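Local coordinates for protein probable Ni/Fe-hydrogenase 1 B-type cytochrome subunit (Escherichia coli K-12, PDB 6G94) that probably serves as the membrane-embedded b-type cytochrome of hydrogenase 1, binding heme and transferring electrons, at residues V26-V31 / G67-V72; G40-S45 / F54-I59. All coordinates share one frame; numbering follows the deposited sequence.

Contact 1. Residues V26-V31 / G67-V72; sequences VLCMAV and GMVFTV. With HEM (protoporphyrin IX containing Fe), chain B.
The Phe70 ring of helix 55-83 meets helix 20-40 at its edge, where Cys28 CB lies near the ring plane, 3.9 Å from Phe70 CD1. Met29 comes to the same ring at a slant, its CE 3.6 Å from Phe70 CE1 and little farther from CZ. The heme, the other flat group, takes part through substituents on its rim. Its vinyl carbon CBB lies obliquely to the Phe70 ring, and its 3.2 Å approach to Met29 SD is short for sulfur and carbon, while Thr71 OG1 approaches the methyl CMC at 3.6 Å. Gly67 O borders that methyl too, and the absence of a side chain on Gly67 lets the porphyrin edge lie close to the helix. Met29 gets from its own helix to the vinyl group by bending at both chi2 (60°) and chi3 (76°), which sets CE between the Phe70 ring and CBB. Behind this layer the backbones are nearest at Cys28 and Phe70, whose CB atoms stand 3.7 Å apart. Cys28 SG lies against Val69 CG1 (3.8 Å) and the backbone at Phe70 N. Tyr136 of helix 130-151 also packs on Met29. The axes of segments 26-31 and 67-72 approach to 9.2 Å, with their N-to-C directions 141° apart: a roughly antiparallel pair of predicted transmembrane helices, contributing Met29, Gly67 and Thr71 to the heme pocket of a cytochrome b561-type helical bundle.

Contact 2. Residues G40-S45 / F54-I59; sequences GKPLPS and FYMGYI
Met56 and Pro42 make the closer of two apolar touches between residues 40-45 and the start of helix 55-83. The methyl CE of Met56 lies against the pyrrolidine ring, 3.7 Å from Pro42 CB and 4.0 Å from Pro42 CG, so the methyl end of Met56 meets the CB-CG part of the proline ring. The second touch is methyl against methyl, with Leu43 CD1 4.0 Å from Ile59 CD1. No hydrogen bond joins the two segments.

Met56 does not point straight at the proline. Its CG stands anti to the backbone N (chi1 168°), and turns at chi2 and chi3 then curl the thioether back toward Pro42. The CA atoms of Pro42 and Met56 remain 7.9 Å apart, and side chains alone bridge the gap. Ile59, three residues on, points toward the extended chain beyond Lys41, where helix 20-40 has ended, whereas Met56 reaches it through its bends.

Phe54 occupies the N-cap position, and its O accepts a 2.7 Å bond from Tyr58 N. The Phe54 ring folds back over the first turn, with Gly57 CA 3.6 Å above the ring plane, over its centre. Phe54 CD2 in turn stands 3.7 Å above the plane of the Tyr58 ring.

Farther out, Pro44 and Tyr55 pack on Tyr55 and Pro44 of the second copy of this protein, while Ser45 OG is hydrogen-bonded to the backbone of a chain of another protein. Gly40 touches the heme and the side chain of Met56 lies about 6 Å from it, so the contact borders the heme site. Within the chain, Leu43 leans on Phe38, and Ile59 on Thr35 and Ile39, which seats the contact against the end of helix 20-40 beside helix 55-83.

In the fold
From the N terminus the chain enters helix 20-40, the first predicted membrane span, and passes the 26-31 half of contact 1 before leaving the helix into residues 40-45. A short connection without helix or strand, predicted to be periplasmic, leads to residues 54-59, where contact 2 closes the smaller loop. Helix 55-83 then runs back across the membrane to residues 67-72, and contact 1 closes the larger loop around the smaller one. The centres of the two contacts lie about 19 Å apart and the contacts do not touch. Together they join the same helical hairpin at two levels, contact 1 beside the heme in the bundle and contact 2 near the turn.

Contact 1. Residues V26-V31 / G67-V72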
loop_
_atom_site.group_PDB
_atom_site.type_symbol
_atom_site.label_atom_id
_atom_site.label_comp_id
_atom_site.label_asym_id
_atom_site.label_seq_id
_atom_site.Cartn_x
_atom_site.Cartn_y
_atom_site.Cartn_z
ATOM N N VAL I 26 -30.614 10.691 -36.880
ATOM C CA VAL I 26 -30.366 11.665 -35.819
ATOM C C VAL I 26 -29.978 10.933 -34.546
ATOM O O VAL I 26 -29.052 11.328 -33.866
ATOM C CB VAL I 26 -31.594 12.572 -35.585
ATOM C CG1 VAL I 26 -31.442 13.407 -34.318
ATOM C CG2 VAL I 26 -31.817 13.456 -36.797
ATOM N N LEU I 27 -30.686 9.858 -34.243
ATOM C CA LEU I 27 -30.403 9.062 -33.074
ATOM C C LEU I 27 -29.011 8.466 -33.218
ATOM O O LEU I 27 -28.242 8.507 -32.295
ATOM C CB LEU I 27 -31.474 7.981 -32.910
ATOM C CG LEU I 27 -31.466 7.087 -31.678
ATOM C CD1 LEU I 27 -31.711 7.939 -30.449
ATOM C CD2 LEU I 27 -32.543 6.043 -31.828
ATOM N N CYS I 28 -28.698 7.947 -34.398
ATOM C CA CYS I 28 -27.383 7.406 -34.689
ATOM C C CYS I 28 -26.323 8.476 -34.572
ATOM O O CYS I 28 -25.357 8.317 -33.849
ATOM C CB CYS I 28 -27.349 6.754 -36.066
ATOM S SG CYS I 28 -28.115 5.127 -36.077
ATOM N N MET I 29 -26.526 9.574 -35.271
ATOM C CA MET I 29 -25.647 10.742 -35.188
ATOM C C MET I 29 -25.345 11.141 -33.741
ATOM O O MET I 29 -24.192 11.275 -33.373
ATOM C CB MET I 29 -26.258 11.928 -35.949
ATOM C CG MET I 29 -25.298 13.074 -36.214
ATOM S SD MET I 29 -23.901 12.503 -37.183
ATOM C CE MET I 29 -24.632 12.362 -38.810
ATOM N N ALA I 30 -26.382 11.303 -32.919
ATOM C CA ALA I 30 -26.196 11.746 -31.533
ATOM C C ALA I 30 -25.349 10.753 -30.757
ATOM O O ALA I 30 -24.628 11.128 -29.833
ATOM C CB ALA I 30 -27.528 11.959 -30.837
ATOM N N VAL I 31 -25.417 9.491 -31.153
ATOM C CA VAL I 31 -24.754 8.442 -30.417
ATOM C C VAL I 31 -23.315 8.311 -30.913
ATOM O O VAL I 31 -22.386 8.189 -30.108
ATOM C CB VAL I 31 -25.525 7.096 -30.510
ATOM C CG1 VAL I 31 -24.661 5.938 -30.045
ATOM C CG2 VAL I 31 -26.799 7.149 -29.679
ATOM N N GLY I 67 -22.707 2.806 -35.895
ATOM C CA GLY I 67 -22.125 3.102 -37.179
ATOM C C GLY I 67 -22.564 2.133 -38.244
ATOM O O GLY I 67 -22.518 2.451 -39.421
ATOM N N MET I 68 -22.982 0.941 -37.830
ATOM C CA MET I 68 -23.527 -0.049 -38.753
ATOM C C MET I 68 -24.898 0.413 -39.196
ATOM O O MET I 68 -25.134 0.602 -40.391
ATOM C CB MET I 68 -23.597 -1.437 -38.105
ATOM C CG MET I 68 -22.238 -2.084 -37.873
ATOM S SD MET I 68 -21.504 -2.694 -39.400
ATOM C CE MET I 68 -20.049 -3.553 -38.797
ATOM N N VAL I 69 -25.781 0.614 -38.216
ATOM C CA VAL I 69 -27.150 1.100 -38.456
ATOM C C VAL I 69 -27.138 2.390 -39.281
ATOM O O VAL I 69 -27.791 2.466 -40.333
ATOM C CB VAL I 69 -27.935 1.322 -37.140
ATOM C CG1 VAL I 69 -29.333 1.841 -37.442
ATOM C CG2 VAL I 69 -28.017 0.036 -36.335
ATOM N N PHE I 70 -26.397 3.384 -38.787
ATOM C CA PHE I 70 -26.197 4.648 -39.482
ATOM C C PHE I 70 -25.814 4.442 -40.935
ATOM O O PHE I 70 -26.396 5.059 -41.806
ATOM C CB PHE I 70 -25.124 5.489 -38.791
ATOM C CG PHE I 70 -24.781 6.746 -39.523
ATOM C CD1 PHE I 70 -25.578 7.885 -39.379
ATOM C CD2 PHE I 70 -23.675 6.800 -40.369
ATOM C CE1 PHE I 70 -25.279 9.056 -40.065
ATOM C CE2 PHE I 70 -23.365 7.966 -41.051
ATOM C CZ PHE I 70 -24.166 9.096 -40.895
ATOM N N THR I 71 -24.837 3.581 -41.189
ATOM C CA THR I 71 -24.343 3.337 -42.550
ATOM C C THR I 71 -25.428 2.781 -43.472
ATOM O O THR I 71 -25.572 3.224 -44.609
ATOM C CB THR I 71 -23.133 2.381 -42.559
ATOM O OG1 THR I 71 -22.077 2.963 -41.798
ATOM C CG2 THR I 71 -22.617 2.161 -43.958
ATOM N N VAL I 72 -26.166 1.792 -42.977
ATOM C CA VAL I 72 -27.245 1.159 -43.732
ATOM C C VAL I 72 -28.322 2.192 -44.091
ATOM O O VAL I 72 -28.645 2.391 -45.271
ATOM C CB VAL I 72 -27.829 -0.050 -42.956
ATOM C CG1 VAL I 72 -29.234 -0.387 -43.422
ATOM C CG2 VAL I 72 -26.928 -1.267 -43.130
HETATM C CHA HEM B . -13.830 6.549 -33.508
HETATM C CHB HEM B . -17.275 9.758 -34.301
HETATM C CHC HEM B . -18.947 7.072 -37.919
HETATM C CHD HEM B . -15.865 3.592 -36.704
HETATM C C1A HEM B . -14.569 7.687 -33.523
HETATM C C2A HEM B . -14.147 8.872 -32.915
HETATM C C3A HEM B . -15.104 9.787 -33.137
HETATM C C4A HEM B . -16.120 9.160 -33.874
HETATM C CMA HEM B . -15.073 11.216 -32.650
HETATM C CAA HEM B . -12.871 9.069 -32.128
HETATM C CBA HEM B . -11.670 9.357 -33.006
HETATM C CGA HEM B . -10.460 9.552 -32.148
HETATM O O1A HEM B . -10.305 10.514 -31.388
HETATM O O2A HEM B . -9.557 8.715 -32.203
HETATM C C1B HEM B . -18.021 9.302 -35.395
HETATM C C2B HEM B . -19.081 10.048 -35.983
HETATM C C3B HEM B . -19.534 9.292 -37.011
HETATM C C4B HEM B . -18.735 8.076 -37.009
HETATM C CMB HEM B . -19.575 11.408 -35.550
HETATM C CAB HEM B . -20.603 9.545 -37.985
HETATM C CBB HEM B . -21.445 10.551 -37.844
HETATM C C1C HEM B . -18.290 5.850 -37.866
HETATM C C2C HEM B . -18.603 4.735 -38.647
HETATM C C3C HEM B . -17.719 3.756 -38.302
HETATM C C4C HEM B . -16.872 4.282 -37.304
HETATM C CMC HEM B . -19.680 4.627 -39.698
HETATM C CAC HEM B . -17.686 2.402 -38.888
HETATM C CBC HEM B . -17.842 1.331 -38.122
HETATM C C1D HEM B . -15.045 4.171 -35.759
HETATM C C2D HEM B . -13.892 3.446 -35.246
HETATM C C3D HEM B . -13.313 4.268 -34.334
HETATM C C4D HEM B . -14.134 5.488 -34.330
HETATM C CMD HEM B . -13.500 2.053 -35.673
HETATM C CAD HEM B . -12.077 4.044 -33.478
HETATM C CBD HEM B . -12.161 2.764 -32.651
HETATM C CGD HEM B . -11.001 2.539 -31.715
HETATM O O1D HEM B . -9.892 2.179 -32.128
HETATM O O2D HEM B . -11.146 2.693 -30.501
HETATM N NA HEM B . -15.770 7.878 -34.141
HETATM N NB HEM B . -17.856 8.143 -36.028
HETATM N NC HEM B . -17.277 5.535 -37.026
HETATM N ND HEM B . -15.152 5.385 -35.198
HETATM FE FE HEM B . -16.425 6.678 -35.547
#

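Contact 2. Residues G40-S45 / F54-I59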
loop_
_atom_site.group_PDB
_atom_site.type_symbol
_atom_site.label_atom_id
_atom_site.label_comp_id
_atom_site.label_asym_id
_atom_site.label_seq_id
_atom_site.Cartn_x
_atom_site.Cartn_y
_atom_site.Cartn_z
ATOM N N GLY I 40 -11.827 9.248 -27.997
ATOM C CA GLY I 40 -10.629 10.054 -28.176
ATOM C C GLY I 40 -10.248 10.817 -26.914
ATOM O O GLY I 40 -9.066 10.897 -26.561
ATOM N N LYS I 41 -11.241 11.393 -26.238
ATOM C CA LYS I 41 -11.032 12.001 -24.928
ATOM C C LYS I 41 -11.850 11.214 -23.903
ATOM O O LYS I 41 -12.988 11.603 -23.571
ATOM C CB LYS I 41 -11.418 13.483 -24.938
ATOM C CG LYS I 41 -10.502 14.359 -25.775
ATOM C CD LYS I 41 -9.240 14.749 -25.005
ATOM C CE LYS I 41 -8.246 15.515 -25.883
ATOM N NZ LYS I 41 -6.911 15.699 -25.234
ATOM N N PRO I 42 -11.294 10.083 -23.421
ATOM C CA PRO I 42 -12.037 9.146 -22.555
ATOM C C PRO I 42 -12.453 9.757 -21.238
ATOM O O PRO I 42 -11.837 10.722 -20.774
ATOM C CB PRO I 42 -11.036 8.031 -22.301
ATOM C CG PRO I 42 -10.115 8.095 -23.478
ATOM C CD PRO I 42 -9.959 9.557 -23.760
ATOM N N LEU I 43 -13.487 9.180 -20.639
ATOM C CA LEU I 43 -14.032 9.660 -19.382
ATOM C C LEU I 43 -12.982 9.496 -18.309
ATOM O O LEU I 43 -11.958 8.868 -18.573
ATOM C CB LEU I 43 -15.287 8.868 -19.033
ATOM C CG LEU I 43 -16.513 9.200 -19.892
ATOM C CD1 LEU I 43 -17.406 7.991 -20.141
ATOM C CD2 LEU I 43 -17.287 10.353 -19.285
ATOM N N PRO I 44 -13.215 10.044 -17.097
ATOM C CA PRO I 44 -12.263 9.768 -16.013
ATOM C C PRO I 44 -12.047 8.261 -15.768
ATOM O O PRO I 44 -12.881 7.444 -16.174
ATOM C CB PRO I 44 -12.924 10.427 -14.806
ATOM C CG PRO I 44 -13.664 11.564 -15.396
ATOM C CD PRO I 44 -14.247 11.005 -16.661
ATOM N N SER I 45 -10.944 7.897 -15.116
ATOM C CA SER I 45 -10.622 6.496 -14.936
ATOM C C SER I 45 -11.416 5.914 -13.787
ATOM O O SER I 45 -11.660 6.567 -12.766
ATOM C CB SER I 45 -9.133 6.333 -14.660
ATOM O OG SER I 45 -8.714 4.988 -14.766
ATOM N N PHE I 54 -16.117 -3.138 -18.272
ATOM C CA PHE I 54 -16.068 -3.069 -19.727
ATOM C C PHE I 54 -16.612 -1.718 -20.253
ATOM O O PHE I 54 -17.034 -1.613 -21.405
ATOM C CB PHE I 54 -16.813 -4.273 -20.305
ATOM C CG PHE I 54 -16.455 -4.606 -21.726
ATOM C CD1 PHE I 54 -15.175 -5.026 -22.066
ATOM C CD2 PHE I 54 -17.427 -4.544 -22.732
ATOM C CE1 PHE I 54 -14.861 -5.349 -23.382
ATOM C CE2 PHE I 54 -17.115 -4.865 -24.048
ATOM C CZ PHE I 54 -15.828 -5.271 -24.374
ATOM N N TYR I 55 -16.576 -0.681 -19.413
ATOM C CA TYR I 55 -17.056 0.652 -19.784
ATOM C C TYR I 55 -16.550 1.159 -21.119
ATOM O O TYR I 55 -17.338 1.425 -22.007
ATOM C CB TYR I 55 -16.719 1.657 -18.703
ATOM C CG TYR I 55 -17.444 1.394 -17.422
ATOM C CD1 TYR I 55 -18.856 1.310 -17.394
ATOM C CD2 TYR I 55 -16.741 1.232 -16.225
ATOM C CE1 TYR I 55 -19.538 1.068 -16.211
ATOM C CE2 TYR I 55 -17.413 0.984 -15.027
ATOM C CZ TYR I 55 -18.817 0.899 -15.033
ATOM O OH TYR I 55 -19.496 0.658 -13.859
ATOM N N MET I 56 -15.241 1.284 -21.281
ATOM C CA MET I 56 -14.710 1.702 -22.574
ATOM C C MET I 56 -15.119 0.739 -23.688
ATOM O O MET I 56 -15.491 1.168 -24.779
ATOM C CB MET I 56 -13.189 1.845 -22.537
ATOM C CG MET I 56 -12.530 2.001 -23.913
ATOM S SD MET I 56 -12.731 3.625 -24.718
ATOM C CE MET I 56 -12.407 4.785 -23.383
ATOM N N GLY I 57 -15.076 -0.552 -23.399
ATOM C CA GLY I 57 -15.446 -1.555 -24.372
ATOM C C GLY I 57 -16.883 -1.427 -24.842
ATOM O O GLY I 57 -17.165 -1.663 -26.017
ATOM N N TYR I 58 -17.784 -1.023 -23.950
ATOM C CA TYR I 58 -19.183 -0.801 -24.311
ATOM C C TYR I 58 -19.387 0.464 -25.151
ATOM O O TYR I 58 -20.205 0.487 -26.041
ATOM C CB TYR I 58 -20.082 -0.710 -23.084
ATOM C CG TYR I 58 -20.424 -2.011 -22.455
ATOM C CD1 TYR I 58 -20.974 -3.048 -23.199
ATOM C CD2 TYR I 58 -20.209 -2.211 -21.103
ATOM C CE1 TYR I 58 -21.287 -4.272 -22.604
ATOM C CE2 TYR I 58 -20.508 -3.414 -20.498
ATOM C CZ TYR I 58 -21.049 -4.436 -21.253
ATOM O OH TYR I 58 -21.338 -5.605 -20.645
ATOM N N ILE I 59 -18.650 1.521 -24.857
ATOM C CA ILE I 59 -18.691 2.738 -25.644
ATOM C C ILE I 59 -18.266 2.453 -27.081
ATOM O O ILE I 59 -18.850 2.956 -28.014
ATOM C CB ILE I 59 -17.778 3.794 -25.001
ATOM C CG1 ILE I 59 -18.419 4.328 -23.738
ATOM C CG2 ILE I 59 -17.406 4.927 -25.950
ATOM C CD1 ILE I 59 -17.421 5.084 -22.888
#